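Side-chain contact in type IV secretion protein Dot (Legionella pneumophila, PDB 6KS5), which acts as a deubiquitinase that regulates the association of polyubiquitin chains with the Legionella phagosome: residues A[167-170]-A[171-175]. Sequence-based numbering, arbitrary orientation.
Sequences YFYN and RSEST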
ATOM      1  N   TYR A 167      -8.018  19.187 -14.691  1.00 74.63           N
ATOM      2  CA  TYR A 167      -7.729  20.532 -15.161  1.00 76.24           C
ATOM      3  C   TYR A 167      -6.575  20.516 -16.157  1.00 75.94           C
ATOM      4  O   TYR A 167      -6.634  21.183 -17.193  1.00 76.13           O
ATOM      5  CB  TYR A 167      -7.421  21.445 -13.976  1.00 77.41           C
ATOM      6  CG  TYR A 167      -7.197  22.882 -14.366  1.00 76.95           C
ATOM      7  CD1 TYR A 167      -8.265  23.710 -14.694  1.00 77.87           C
ATOM      8  CD2 TYR A 167      -5.918  23.411 -14.411  1.00 76.43           C
ATOM      9  CE1 TYR A 167      -8.061  25.026 -15.056  1.00 77.62           C
ATOM     10  CE2 TYR A 167      -5.703  24.722 -14.771  1.00 76.62           C
ATOM     11  CZ  TYR A 167      -6.773  25.524 -15.096  1.00 77.57           C
ATOM     12  OH  TYR A 167      -6.540  26.828 -15.457  1.00 76.70           O
ATOM     13  N   PHE A 168      -5.531  19.730 -15.870  1.00 77.86           N
ATOM     14  CA  PHE A 168      -4.386  19.626 -16.773  1.00 75.33           C
ATOM     15  C   PHE A 168      -4.797  19.086 -18.136  1.00 73.50           C
ATOM     16  O   PHE A 168      -4.288  19.535 -19.169  1.00 73.18           O
ATOM     17  CB  PHE A 168      -3.316  18.733 -16.143  1.00 74.80           C
ATOM     18  CG  PHE A 168      -2.024  18.674 -16.912  1.00 74.47           C
ATOM     19  CD1 PHE A 168      -1.532  19.790 -17.561  1.00 75.52           C
ATOM     20  CD2 PHE A 168      -1.285  17.499 -16.954  1.00 72.58           C
ATOM     21  CE1 PHE A 168      -0.336  19.737 -18.255  1.00 74.70           C
ATOM     22  CE2 PHE A 168      -0.086  17.435 -17.648  1.00 72.08           C
ATOM     23  CZ  PHE A 168       0.389  18.563 -18.299  1.00 73.06           C
ATOM     24  N   TYR A 169      -5.725  18.129 -18.163  1.00 74.79           N
ATOM     25  CA  TYR A 169      -6.109  17.510 -19.425  1.00 74.17           C
ATOM     26  C   TYR A 169      -6.850  18.496 -20.317  1.00 74.98           C
ATOM     27  O   TYR A 169      -6.378  18.847 -21.407  1.00 73.99           O
ATOM     28  CB  TYR A 169      -6.972  16.276 -19.160  1.00 74.24           C
ATOM     29  CG  TYR A 169      -7.688  15.767 -20.389  1.00 74.55           C
ATOM     30  CD1 TYR A 169      -6.987  15.160 -21.423  1.00 73.99           C
ATOM     31  CD2 TYR A 169      -9.066  15.886 -20.513  1.00 76.68           C
ATOM     32  CE1 TYR A 169      -7.638  14.694 -22.549  1.00 77.11           C
ATOM     33  CE2 TYR A 169      -9.726  15.422 -21.634  1.00 78.55           C
ATOM     34  CZ  TYR A 169      -9.009  14.827 -22.648  1.00 80.20           C
ATOM     35  OH  TYR A 169      -9.663  14.361 -23.768  1.00 85.66           O
ATOM     36  N   ASN A 170      -8.013  18.969 -19.862  1.00 82.86           N
ATOM     37  CA  ASN A 170      -8.846  19.799 -20.716  1.00 83.46           C
ATOM     38  C   ASN A 170      -8.225  21.168 -20.963  1.00 82.82           C
ATOM     39  O   ASN A 170      -8.551  21.817 -21.960  1.00 83.32           O
ATOM     40  CB  ASN A 170     -10.248  19.929 -20.110  1.00 85.16           C
ATOM     41  CG  ASN A 170     -10.282  20.839 -18.893  1.00 84.87           C
ATOM     42  OD1 ASN A 170     -10.243  20.371 -17.754  1.00 82.21           O
ATOM     43  ND2 ASN A 170     -10.407  22.142 -19.129  1.00 86.97           N
ATOM     44  N   ARG A 171      -7.319  21.614 -20.098  1.00 83.12           N
ATOM     45  CA  ARG A 171      -6.699  22.913 -20.315  1.00 83.69           C
ATOM     46  C   ARG A 171      -5.850  22.912 -21.578  1.00 83.48           C
ATOM     47  O   ARG A 171      -5.785  23.933 -22.276  1.00 84.20           O
ATOM     48  CB  ARG A 171      -5.861  23.300 -19.100  1.00 84.61           C
ATOM     49  CG  ARG A 171      -5.149  24.631 -19.233  1.00 84.27           C
ATOM     50  CD  ARG A 171      -4.096  24.862 -18.150  1.00 82.78           C
ATOM     51  NE  ARG A 171      -3.166  25.914 -18.556  1.00 83.24           N
ATOM     52  CZ  ARG A 171      -2.413  25.880 -19.656  1.00 85.42           C
ATOM     53  NH1 ARG A 171      -2.420  24.817 -20.452  1.00 87.83           N
ATOM     54  NH2 ARG A 171      -1.615  26.904 -19.948  1.00 84.91           N
ATOM     55  N   SER A 172      -5.236  21.768 -21.912  1.00 86.23           N
ATOM     56  CA  SER A 172      -4.410  21.636 -23.100  1.00 84.99           C
ATOM     57  C   SER A 172      -5.152  21.023 -24.277  1.00 85.17           C
ATOM     58  O   SER A 172      -4.575  20.921 -25.365  1.00 84.37           O
ATOM     59  CB  SER A 172      -3.173  20.801 -22.785  1.00 84.64           C
ATOM     60  OG  SER A 172      -2.644  21.088 -21.501  1.00 82.03           O
ATOM     61  N   GLU A 173      -6.410  20.613 -24.093  1.00 88.08           N
ATOM     62  CA  GLU A 173      -7.220  20.101 -25.192  1.00 89.35           C
ATOM     63  C   GLU A 173      -8.297  21.075 -25.647  1.00 90.19           C
ATOM     64  O   GLU A 173      -8.713  21.023 -26.807  1.00 93.87           O
ATOM     65  CB  GLU A 173      -7.870  18.764 -24.800  1.00 91.14           C
ATOM     66  CG  GLU A 173      -8.460  17.970 -25.976  1.00 94.06           C
ATOM     67  CD  GLU A 173      -7.538  16.868 -26.493  1.00 94.57           C
ATOM     68  OE1 GLU A 173      -7.934  16.165 -27.450  1.00 99.06           O
ATOM     69  OE2 GLU A 173      -6.425  16.700 -25.943  1.00 91.50           O
ATOM     70  N   SER A 174      -8.744  21.969 -24.765  1.00 91.27           N
ATOM     71  CA  SER A 174      -9.682  23.026 -25.110  1.00 93.20           C
ATOM     72  C   SER A 174      -9.007  24.380 -24.933  1.00 92.95           C
ATOM     73  O   SER A 174      -8.107  24.538 -24.106  1.00 91.35           O
ATOM     74  CB  SER A 174     -10.954  22.961 -24.248  1.00 93.40           C
ATOM     75  OG  SER A 174     -11.601  24.225 -24.189  1.00 96.55           O
ATOM     76  N   THR A 175      -9.455  25.363 -25.713  1.00 94.86           N
ATOM     77  CA  THR A 175      -8.859  26.694 -25.697  1.00 95.33           C
ATOM     78  C   THR A 175      -9.455  27.609 -24.635  1.00 94.85           C
ATOM     79  O   THR A 175      -8.877  28.663 -24.353  1.00 94.92           O
ATOM     80  CB  THR A 175      -9.004  27.343 -27.078  1.00100.65           C
ATOM     81  OG1 THR A 175      -8.773  26.351 -28.080  1.00102.24           O
ATOM     82  CG2 THR A 175      -7.997  28.470 -27.274  1.00101.07           C
TER
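Arg171 follows Tyr167 by one helical turn, and the two meet through backbone and side chain alike. The amide N of Arg171 gives a hydrogen bond to Tyr167 O over 3.0 Å, while its methylene CD touches the tyrosine ring obliquely, 3.7 Å from CE2. With CG of Arg171 opposite its own backbone N and the chain stretched out to NE, the guanidinium heads away from the ring, the two planes 70° apart. Arginine suits this place because its CD methylene can rest against the ring while the charge lies farther out, weakly paired over a long distance with Glu184.

On Tyr169, the ring carbon CE1 has Glu173 OE2 4.1 Å away. The glutamate chain bends at chi2 (98°), which brings its carboxylate beside the phenol with the planes 25° apart. Both residues suit the spot by reaching the same hydroxyl: Ser142 OG bonds to Glu173 OE1 and, weakly, to Tyr169 OH. Asn170 takes part through its carbonyl, which accepts a bond from Ser174 N at 2.8 Å.

Ser172 turns OG back to Phe168 O (3.2 Å), almost in line with the C=O, and its N bonds to Tyr169 O, three residues back. The backbone thus shifts from the i+4 bond of Arg171 to an i+3 bond, with weak bonds from Glu173 N before the good one from Ser174. Across the carbonyls of Tyr167 to Asn170, this is consistent with a turn loosening at the surface, where a serine hydroxyl supplements the backbone bonding.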